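Local coordinates for mandelate racemase/muconate lactonizing enzyme (Jannaschia sp., PDB 4J3Z), which probably abstracts the proton alpha to the carboxylate of an acid substrate, as enolase-superfamily enzymes do, though its own substrate is not established, at residues G120-Y131 and G325-A336; L273-A283 and L299-H310. All blocks are in the same frame, centred on the assembly; numbering follows the deposited sequence. Where two conformers were deposited one is given.

Both contacts are seams between neighbouring parallel strands of one closed barrel, with centres about 14 Å apart. Contact 2 pairs strands 279-280 and 306-307; contact 1 pairs the last strand of the barrel, 334-336, with the first, 125-131, and so closes the ring. They meet directly through the backbone: Leu332 N lies 2.9 Å from Leu307 O and Asn330 O 3.1 Å from Leu307 N, both probable hydrogen bonds. At the C-terminal ends of the strands Glu335 OE1 of contact 1 packs 3.2 Å from His310 CD2 of contact 2. In the enolase superfamily this end of the barrel holds the active site, so both seams probably run into the pocket.

Contact 1 of 2, residues G120-Y131 and G325-A336; sequences GKMNDRIRAYTY and GVSCPNLLMVEA
The Tyr129 ring carries Glu335 CA over one face, a CH-pi contact 3.8 Å from the ring centroid, while Met333 SD approaches obliquely, 3.2 Å from Tyr129 CD2, as a Met-aromatic contact. Tyr129 CG stands between its backbone N and carbonyl carbon (chi1 71°), which swings the ring across the neighbouring strand. The same methionine ends with its CE 3.5 Å above the centre of the Arg127 guanidinium plane; that arginine is salt-bridged to Asp205. A serine in place of Tyr129 would probably open a gap beside Met333 and Glu335 and let the methionine chain turn. Val334 N donates to Arg127 O and Tyr129 N to Val334 O, the parallel pairing of the first and last barrel strands. Ile126 CG1 packs 3.4 Å from Leu331 CD2. The Asn123 amide splits its NH2 between Gly325 O (3.3 Å from ND2) and Cys328 O (3.0 Å from ND2), and Asn123 N adds a nearly straight bond (176°) to Val326 O. One asparagine thus holds the carbonyls of Gly325 and Val326 at the end of helix 315-327, and that of Cys328 in the turn that follows, while Glu335, whose OE1 accepts from Leu311 N and whose OE2 is salt-bridged to Lys166, has its aliphatic part braced by the tyrosine.

Contact 2 of 2, residues L273-A283 and L299-H310; sequences LHHGARILQPA and LAAAFGAQLAPH
Leu273 CB rests over one face of the Phe303 ring, a CH-pi contact 3.8 Å from the centroid, and its two methyls part: CD1 goes to Leu299 CB at 3.9 Å, CD2 to Ala305 CB at 3.7 Å. The ring's CZ also points at the face of His274 in the conformer given, an edge-to-face pair that stays doubtful because a second conformer was deposited. Behind this layer Arg278, its chain bent at chi2 (-65°), folds back so that NH1 donates to Leu273 O at 3.2 Å, in the guanidinium plane and on a lone pair of that carbonyl; NH1 also bonds Ala277 O. One arginine thereby ties the end of helix 266-274 to the start of the strand, and its NE is salt-bridged to Glu248 of a neighbouring subunit. Phe303 and Ala305 are set by a Schellman motif at Gly304, which ends helix 290-302 just before strand 306-307. The backbones then pair in parallel: Gln306 N bonds Arg278 O at 2.9 Å, Leu280 N bonds Gln306 O and Ala308 N bonds Leu280 O, with His310 N continuing to Pro282 O. Two successive strands joined through helix 290-302 form a beta-alpha-beta crossover, the repeating element of the enolase-superfamily barrel.

Contact 1 of 2, residues G120-Y131 and G325-A336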
loop_
_atom_site.group_PDB
_atom_site.type_symbol
_atom_site.label_atom_id
_atom_site.label_comp_id
_atom_site.label_asym_id
_atom_site.label_seq_id
_atom_site.Cartn_x
_atom_site.Cartn_y
_atom_site.Cartn_z
ATOM N N GLY D 120 7.765 18.676 33.626
ATOM C CA GLY D 120 8.683 19.710 34.078
ATOM C C GLY D 120 9.130 20.684 33.005
ATOM O O GLY D 120 8.554 20.745 31.911
ATOM N N LYS D 121 10.193 21.420 33.341
ATOM C CA LYS D 121 10.735 22.512 32.544
ATOM C C LYS D 121 11.707 22.033 31.460
ATOM O O LYS D 121 12.923 22.117 31.623
ATOM C CB LYS D 121 11.450 23.495 33.482
ATOM C CG LYS D 121 11.655 24.901 32.948
ATOM C CD LYS D 121 12.736 25.623 33.746
ATOM C CE LYS D 121 12.230 26.194 35.059
ATOM N NZ LYS D 121 13.334 26.801 35.863
ATOM N N MET D 122 11.167 21.543 30.350
ATOM C CA MET D 122 11.975 21.204 29.184
ATOM C C MET D 122 12.578 22.459 28.574
ATOM O O MET D 122 13.797 22.576 28.428
ATOM C CB MET D 122 11.124 20.498 28.128
ATOM C CG MET D 122 11.302 18.992 28.074
ATOM S SD MET D 122 12.921 18.466 27.486
ATOM C CE MET D 122 13.107 19.340 25.943
ATOM N N ASN D 123 11.698 23.384 28.209
ATOM C CA ASN D 123 12.090 24.653 27.625
ATOM C C ASN D 123 12.062 25.775 28.662
ATOM O O ASN D 123 11.010 26.071 29.231
ATOM C CB ASN D 123 11.190 24.970 26.432
ATOM C CG ASN D 123 11.233 23.886 25.371
ATOM O OD1 ASN D 123 12.282 23.636 24.778
ATOM N ND2 ASN D 123 10.095 23.232 25.129
ATOM N N ASP D 124 13.233 26.367 28.915
ATOM C CA ASP D 124 13.369 27.508 29.836
ATOM C C ASP D 124 12.603 28.713 29.309
ATOM O O ASP D 124 11.944 29.429 30.053
ATOM C CB ASP D 124 14.842 27.882 30.023
ATOM C CG ASP D 124 15.474 27.207 31.227
ATOM O OD1 ASP D 124 14.911 26.204 31.720
ATOM O OD2 ASP D 124 16.543 27.685 31.683
ATOM N N ARG D 125 12.731 28.926 28.009
ATOM C CA ARG D 125 12.008 29.954 27.294
ATOM C C ARG D 125 11.368 29.280 26.085
ATOM O O ARG D 125 11.901 28.299 25.551
ATOM C CB ARG D 125 12.951 31.075 26.830
ATOM C CG ARG D 125 13.293 32.126 27.884
ATOM C CD ARG D 125 13.790 33.430 27.244
ATOM N NE ARG D 125 14.667 33.167 26.103
ATOM C CZ ARG D 125 14.954 34.032 25.133
ATOM N NH1 ARG D 125 15.756 33.656 24.142
ATOM N NH2 ARG D 125 14.448 35.267 25.138
ATOM N N ILE D 126 10.241 29.834 25.651
ATOM C CA ILE D 126 9.434 29.257 24.582
ATOM C C ILE D 126 9.311 30.227 23.415
ATOM O O ILE D 126 9.015 31.413 23.609
ATOM C CB ILE D 126 8.062 28.801 25.142
ATOM C CG1 ILE D 126 8.116 27.318 25.509
ATOM C CG2 ILE D 126 6.917 29.075 24.185
ATOM C CD1 ILE D 126 8.689 27.050 26.879
ATOM N N ARG D 127 9.564 29.717 22.209
ATOM C CA ARG D 127 9.548 30.532 21.000
ATOM C C ARG D 127 8.124 30.919 20.669
ATOM O O ARG D 127 7.206 30.097 20.791
ATOM C CB ARG D 127 10.198 29.796 19.829
ATOM C CG ARG D 127 10.542 30.690 18.642
ATOM C CD ARG D 127 11.286 29.911 17.572
ATOM N NE ARG D 127 11.093 30.469 16.238
ATOM C CZ ARG D 127 11.316 29.798 15.112
ATOM N NH1 ARG D 127 11.734 28.536 15.158
ATOM N NH2 ARG D 127 11.112 30.386 13.936
ATOM N N ALA D 128 7.943 32.178 20.276
ATOM C CA ALA D 128 6.621 32.746 20.022
ATOM C C ALA D 128 6.553 33.469 18.681
ATOM O O ALA D 128 7.540 34.060 18.228
ATOM C CB ALA D 128 6.246 33.701 21.145
ATOM N N TYR D 129 5.385 33.423 18.047
ATOM C CA TYR D 129 5.125 34.260 16.875
ATOM C C TYR D 129 3.860 35.086 17.055
ATOM O O TYR D 129 3.253 35.069 18.120
ATOM C CB TYR D 129 5.046 33.422 15.599
ATOM C CG TYR D 129 3.811 32.537 15.468
ATOM C CD1 TYR D 129 2.626 33.028 14.912
ATOM C CD2 TYR D 129 3.842 31.203 15.873
ATOM C CE1 TYR D 129 1.512 32.218 14.777
ATOM C CE2 TYR D 129 2.734 30.387 15.736
ATOM C CZ TYR D 129 1.575 30.896 15.184
ATOM O OH TYR D 129 0.470 30.089 15.053
ATOM N N THR D 130 3.475 35.808 16.003
ATOM C CA THR D 130 2.261 36.617 16.005
ATOM C C THR D 130 1.688 36.759 14.580
ATOM O O THR D 130 2.381 36.505 13.595
ATOM C CB THR D 130 2.541 38.000 16.635
ATOM O OG1 THR D 130 1.349 38.794 16.652
ATOM C CG2 THR D 130 3.639 38.731 15.876
ATOM N N TYR D 131 0.413 37.132 14.478
ATOM C CA TYR D 131 -0.135 37.634 13.215
ATOM C C TYR D 131 0.552 38.964 12.877
ATOM O O TYR D 131 1.181 39.569 13.743
ATOM C CB TYR D 131 -1.647 37.854 13.329
ATOM C CG TYR D 131 -2.508 36.881 12.554
ATOM C CD1 TYR D 131 -2.649 36.993 11.170
ATOM C CD2 TYR D 131 -3.215 35.863 13.214
ATOM C CE1 TYR D 131 -3.445 36.108 10.458
ATOM C CE2 TYR D 131 -4.023 34.982 12.512
ATOM C CZ TYR D 131 -4.128 35.102 11.133
ATOM O OH TYR D 131 -4.923 34.226 10.428
ATOM N N GLY D 325 3.445 24.117 26.465
ATOM C CA GLY D 325 4.603 24.400 25.620
ATOM C C GLY D 325 5.917 24.245 26.358
ATOM O O GLY D 325 6.929 23.871 25.764
ATOM N N VAL D 326 5.904 24.530 27.658
ATOM C CA VAL D 326 7.106 24.421 28.478
ATOM C C VAL D 326 7.581 22.974 28.544
ATOM O O VAL D 326 8.786 22.699 28.576
ATOM C CB VAL D 326 6.872 24.952 29.903
ATOM C CG1 VAL D 326 8.095 24.707 30.779
ATOM C CG2 VAL D 326 6.541 26.434 29.868
ATOM N N SER D 327 6.605 22.067 28.530
ATOM C CA SER D 327 6.795 20.665 28.853
ATOM C C SER D 327 7.134 19.739 27.676
ATOM O O SER D 327 7.531 18.584 27.904
ATOM C CB SER D 327 5.546 20.156 29.563
ATOM O OG SER D 327 4.385 20.459 28.807
ATOM N N CYS D 328 6.984 20.230 26.441
ATOM C CA CYS D 328 7.153 19.393 25.240
ATOM C C CYS D 328 8.503 19.599 24.540
ATOM O O CYS D 328 8.826 20.723 24.125
ATOM C CB CYS D 328 6.022 19.625 24.231
ATOM S SG CYS D 328 4.325 19.326 24.804
ATOM N N PRO D 329 9.300 18.512 24.414
ATOM C CA PRO D 329 10.553 18.517 23.645
ATOM C C PRO D 329 10.359 18.872 22.179
ATOM O O PRO D 329 11.284 19.396 21.539
ATOM C CB PRO D 329 11.045 17.069 23.775
ATOM C CG PRO D 329 10.511 16.632 25.107
ATOM C CD PRO D 329 9.155 17.281 25.216
ATOM N N ASN D 330 9.164 18.600 21.661
ATOM C CA ASN D 330 8.844 18.802 20.249
ATOM C C ASN D 330 8.113 20.116 19.962
ATOM O O ASN D 330 7.578 20.308 18.873
ATOM C CB ASN D 330 8.031 17.616 19.713
ATOM C CG ASN D 330 6.699 17.457 20.416
ATOM O OD1 ASN D 330 6.577 17.738 21.605
ATOM N ND2 ASN D 330 5.688 17.006 19.679
ATOM N N LEU D 331 8.091 21.020 20.937
ATOM C CA LEU D 331 7.467 22.324 20.731
ATOM C C LEU D 331 8.215 23.152 19.689
ATOM O O LEU D 331 9.424 23.346 19.793
ATOM C CB LEU D 331 7.398 23.115 22.040
ATOM C CG LEU D 331 6.619 24.427 21.889
ATOM C CD1 LEU D 331 5.130 24.199 22.124
ATOM C CD2 LEU D 331 7.165 25.478 22.831
ATOM N N LEU D 332 7.491 23.636 18.684
ATOM C CA LEU D 332 8.062 24.592 17.742
ATOM C C LEU D 332 7.830 26.043 18.202
ATOM O O LEU D 332 8.794 26.786 18.402
ATOM C CB LEU D 332 7.536 24.349 16.332
ATOM C CG LEU D 332 7.989 25.318 15.241
ATOM C CD1 LEU D 332 9.479 25.211 14.947
ATOM C CD2 LEU D 332 7.159 25.080 13.995
ATOM N N MET D 333 6.567 26.440 18.375
ATOM C CA MET D 333 6.229 27.795 18.848
ATOM C C MET D 333 4.772 27.945 19.255
ATOM O O MET D 333 3.888 27.302 18.685
ATOM C CB MET D 333 6.570 28.864 17.793
ATOM C CG MET D 333 5.919 28.654 16.431
ATOM S SD MET D 333 6.550 29.739 15.138
ATOM C CE MET D 333 7.933 28.785 14.527
ATOM N N VAL D 334 4.536 28.801 20.250
ATOM C CA VAL D 334 3.191 29.249 20.610
ATOM C C VAL D 334 2.762 30.441 19.744
ATOM O O VAL D 334 3.545 31.357 19.517
ATOM C CB VAL D 334 3.094 29.673 22.097
ATOM C CG1 VAL D 334 3.181 28.469 23.024
ATOM C CG2 VAL D 334 4.161 30.706 22.448
ATOM N N GLU D 335 1.523 30.400 19.252
ATOM C CA GLU D 335 0.865 31.549 18.621
ATOM C C GLU D 335 0.504 32.536 19.707
ATOM O O GLU D 335 -0.036 32.132 20.747
ATOM C CB GLU D 335 -0.417 31.098 17.920
ATOM C CG GLU D 335 -1.152 32.171 17.124
ATOM C CD GLU D 335 -2.282 31.594 16.278
ATOM O OE1 GLU D 335 -2.986 30.675 16.754
ATOM O OE2 GLU D 335 -2.467 32.049 15.130
ATOM N N ALA D 336 0.797 33.817 19.492
ATOM C CA ALA D 336 0.497 34.823 20.525
ATOM C C ALA D 336 -0.387 35.963 20.025
ATOM O O ALA D 336 -0.348 36.305 18.851
ATOM C CB ALA D 336 1.787 35.374 21.125
HETATM O O HOH W 1 -1.600 36.582 16.475
#

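Contact 2 of 2, residues L273-A283 and L299-H310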
loop_
_atom_site.group_PDB
_atom_site.type_symbol
_atom_site.label_atom_id
_atom_site.label_comp_id
_atom_site.label_asym_id
_atom_site.label_seq_id
_atom_site.Cartn_x
_atom_site.Cartn_y
_atom_site.Cartn_z
ATOM N N LEU D 273 -1.852 13.173 11.331
ATOM C CA LEU D 273 -0.469 12.708 11.370
ATOM C C LEU D 273 -0.244 11.573 10.380
ATOM O O LEU D 273 0.807 11.500 9.737
ATOM C CB LEU D 273 -0.088 12.287 12.784
ATOM C CG LEU D 273 0.122 13.428 13.787
ATOM C CD1 LEU D 273 0.309 12.856 15.180
ATOM C CD2 LEU D 273 1.301 14.318 13.411
ATOM N N HIS D 274 -1.236 10.698 10.256
ATOM C CA HIS D 274 -1.137 9.603 9.301
ATOM C C HIS D 274 -1.211 10.092 7.859
ATOM O O HIS D 274 -0.746 9.397 6.941
ATOM C CB HIS D 274 -2.188 8.528 9.572
ATOM C CG HIS D 274 -1.682 7.395 10.413
ATOM N ND1 HIS D 274 -2.404 6.861 11.460
ATOM C CD2 HIS D 274 -0.525 6.697 10.360
ATOM C CE1 HIS D 274 -1.711 5.883 12.017
ATOM N NE2 HIS D 274 -0.567 5.764 11.369
ATOM N N HIS D 275 -1.745 11.299 7.660
ATOM C CA HIS D 275 -1.927 11.816 6.315
ATOM C C HIS D 275 -0.922 12.875 5.889
ATOM O O HIS D 275 -1.038 13.433 4.796
ATOM C CB HIS D 275 -3.373 12.288 6.101
ATOM C CG HIS D 275 -4.320 11.181 5.754
ATOM N ND1 HIS D 275 -5.394 10.844 6.552
ATOM C CD2 HIS D 275 -4.346 10.324 4.704
ATOM C CE1 HIS D 275 -6.047 9.835 6.001
ATOM N NE2 HIS D 275 -5.431 9.500 4.881
ATOM N N GLY D 276 0.069 13.142 6.731
ATOM C CA GLY D 276 1.213 13.931 6.308
ATOM C C GLY D 276 1.468 15.271 6.972
ATOM O O GLY D 276 2.511 15.887 6.733
ATOM N N ALA D 277 0.535 15.744 7.793
ATOM C CA ALA D 277 0.790 16.948 8.564
ATOM C C ALA D 277 1.978 16.679 9.470
ATOM O O ALA D 277 2.070 15.611 10.066
ATOM C CB ALA D 277 -0.430 17.339 9.387
ATOM N N ARG D 278 2.897 17.637 9.564
ATOM C CA ARG D 278 4.036 17.478 10.468
ATOM C C ARG D 278 4.059 18.552 11.534
ATOM O O ARG D 278 4.937 18.565 12.405
ATOM C CB ARG D 278 5.361 17.416 9.693
ATOM C CG ARG D 278 5.604 16.096 8.953
ATOM C CD ARG D 278 5.751 14.919 9.919
ATOM N NE ARG D 278 5.712 13.616 9.240
ATOM C CZ ARG D 278 4.613 12.882 9.079
ATOM N NH1 ARG D 278 3.451 13.312 9.555
ATOM N NH2 ARG D 278 4.677 11.706 8.454
ATOM N N ILE D 279 3.095 19.464 11.474
ATOM C CA ILE D 279 2.940 20.463 12.527
ATOM C C ILE D 279 1.490 20.505 12.939
ATOM O O ILE D 279 0.626 20.825 12.129
ATOM C CB ILE D 279 3.397 21.868 12.076
ATOM C CG1 ILE D 279 4.784 21.802 11.433
ATOM C CG2 ILE D 279 3.343 22.853 13.240
ATOM C CD1 ILE D 279 5.438 23.149 11.228
ATOM N N LEU D 280 1.229 20.159 14.200
ATOM C CA LEU D 280 -0.135 20.146 14.744
ATOM C C LEU D 280 -0.345 21.356 15.619
ATOM O O LEU D 280 0.517 21.710 16.419
ATOM C CB LEU D 280 -0.401 18.883 15.570
ATOM C CG LEU D 280 -0.112 17.555 14.875
ATOM C CD1 LEU D 280 -0.397 16.418 15.836
ATOM C CD2 LEU D 280 -0.911 17.413 13.583
ATOM N N GLN D 281 -1.514 21.971 15.472
ATOM C CA GLN D 281 -1.829 23.200 16.176
ATOM C C GLN D 281 -3.150 23.031 16.895
ATOM O O GLN D 281 -4.183 23.469 16.413
ATOM C CB GLN D 281 -1.897 24.374 15.197
ATOM C CG GLN D 281 -0.837 24.340 14.105
ATOM C CD GLN D 281 -1.152 25.292 12.978
ATOM O OE1 GLN D 281 -2.251 25.281 12.425
ATOM N NE2 GLN D 281 -0.191 26.128 12.633
ATOM N N PRO D 282 -3.136 22.374 18.055
ATOM C CA PRO D 282 -4.423 22.325 18.704
ATOM C C PRO D 282 -4.788 23.687 19.274
ATOM O O PRO D 282 -3.907 24.463 19.670
ATOM C CB PRO D 282 -4.215 21.299 19.825
ATOM C CG PRO D 282 -2.762 21.318 20.104
ATOM C CD PRO D 282 -2.089 21.655 18.805
ATOM N N ALA D 283 -6.082 23.985 19.278
ATOM C CA ALA D 283 -6.612 25.015 20.153
ATOM C C ALA D 283 -7.043 24.234 21.376
ATOM O O ALA D 283 -7.950 23.388 21.307
ATOM C CB ALA D 283 -7.784 25.727 19.508
ATOM N N LEU D 299 1.922 11.860 20.386
ATOM C CA LEU D 299 1.653 11.296 19.065
ATOM C C LEU D 299 2.403 12.046 17.964
ATOM O O LEU D 299 2.855 11.437 17.000
ATOM C CB LEU D 299 0.157 11.287 18.763
ATOM C CG LEU D 299 -0.711 10.033 18.939
ATOM C CD1 LEU D 299 -0.301 8.893 18.018
ATOM C CD2 LEU D 299 -0.789 9.574 20.380
ATOM N N ALA D 300 2.523 13.362 18.091
ATOM C CA ALA D 300 3.345 14.132 17.151
ATOM C C ALA D 300 4.768 13.549 17.104
ATOM O O ALA D 300 5.242 13.147 16.053
ATOM C CB ALA D 300 3.366 15.609 17.537
ATOM N N ALA D 301 5.423 13.483 18.263
ATOM C CA ALA D 301 6.762 12.916 18.385
ATOM C C ALA D 301 6.928 11.523 17.742
ATOM O O ALA D 301 7.962 11.241 17.135
ATOM C CB ALA D 301 7.176 12.881 19.843
ATOM N N ALA D 302 5.912 10.668 17.872
ATOM C CA ALA D 302 5.893 9.352 17.227
ATOM C C ALA D 302 6.013 9.406 15.694
ATOM O O ALA D 302 6.431 8.427 15.062
ATOM C CB ALA D 302 4.635 8.603 17.621
ATOM N N PHE D 303 5.633 10.547 15.117
ATOM C CA PHE D 303 5.685 10.788 13.673
ATOM C C PHE D 303 6.785 11.778 13.284
ATOM O O PHE D 303 6.843 12.252 12.134
ATOM C CB PHE D 303 4.331 11.320 13.186
ATOM C CG PHE D 303 3.275 10.256 13.041
ATOM C CD1 PHE D 303 3.147 9.542 11.855
ATOM C CD2 PHE D 303 2.399 9.981 14.080
ATOM C CE1 PHE D 303 2.173 8.570 11.716
ATOM C CE2 PHE D 303 1.427 9.009 13.947
ATOM C CZ PHE D 303 1.313 8.302 12.770
ATOM N N GLY D 304 7.652 12.101 14.241
ATOM C CA GLY D 304 8.706 13.101 14.036
ATOM C C GLY D 304 8.123 14.482 13.809
ATOM O O GLY D 304 8.799 15.370 13.269
ATOM N N ALA D 305 6.868 14.658 14.222
ATOM C CA ALA D 305 6.156 15.926 14.064
ATOM C C ALA D 305 6.378 16.857 15.255
ATOM O O ALA D 305 6.945 16.446 16.273
ATOM C CB ALA D 305 4.668 15.672 13.850
ATOM N N GLN D 306 5.904 18.100 15.125
ATOM C CA GLN D 306 6.075 19.140 16.152
ATOM C C GLN D 306 4.738 19.759 16.581
ATOM O O GLN D 306 3.734 19.659 15.859
ATOM C CB GLN D 306 7.007 20.244 15.634
ATOM C CG GLN D 306 8.457 19.825 15.462
ATOM C CD GLN D 306 9.334 20.942 14.911
ATOM O OE1 GLN D 306 9.076 21.479 13.836
ATOM N NE2 GLN D 306 10.378 21.290 15.647
ATOM N N LEU D 307 4.742 20.424 17.740
ATOM C CA LEU D 307 3.541 21.065 18.294
ATOM C C LEU D 307 3.589 22.591 18.269
ATOM O O LEU D 307 4.591 23.201 18.671
ATOM C CB LEU D 307 3.307 20.609 19.726
ATOM C CG LEU D 307 2.018 21.120 20.368
ATOM C CD1 LEU D 307 0.921 20.070 20.231
ATOM C CD2 LEU D 307 2.261 21.489 21.826
ATOM N N ALA D 308 2.492 23.201 17.819
ATOM C CA ALA D 308 2.398 24.658 17.722
ATOM C C ALA D 308 1.052 25.165 18.244
ATOM O O ALA D 308 0.167 25.513 17.448
ATOM C CB ALA D 308 2.614 25.103 16.278
ATOM N N PRO D 309 0.893 25.231 19.582
ATOM C CA PRO D 309 -0.434 25.518 20.136
ATOM C C PRO D 309 -1.048 26.776 19.541
ATOM O O PRO D 309 -0.427 27.849 19.558
ATOM C CB PRO D 309 -0.180 25.685 21.639
ATOM C CG PRO D 309 1.136 25.053 21.898
ATOM C CD PRO D 309 1.925 25.140 20.626
ATOM N N HIS D 310 -2.254 26.610 18.997
ATOM C CA HIS D 310 -3.052 27.667 18.388
ATOM C C HIS D 310 -3.537 28.692 19.412
ATOM O O HIS D 310 -3.733 28.359 20.581
ATOM C CB HIS D 310 -4.251 27.008 17.706
ATOM C CG HIS D 310 -5.253 27.972 17.153
ATOM N ND1 HIS D 310 -6.350 28.396 17.870
ATOM C CD2 HIS D 310 -5.332 28.576 15.945
ATOM C CE1 HIS D 310 -7.060 29.227 17.130
ATOM N NE2 HIS D 310 -6.468 29.348 15.955
HETATM O O HOH W 2 7.503 19.652 11.855
#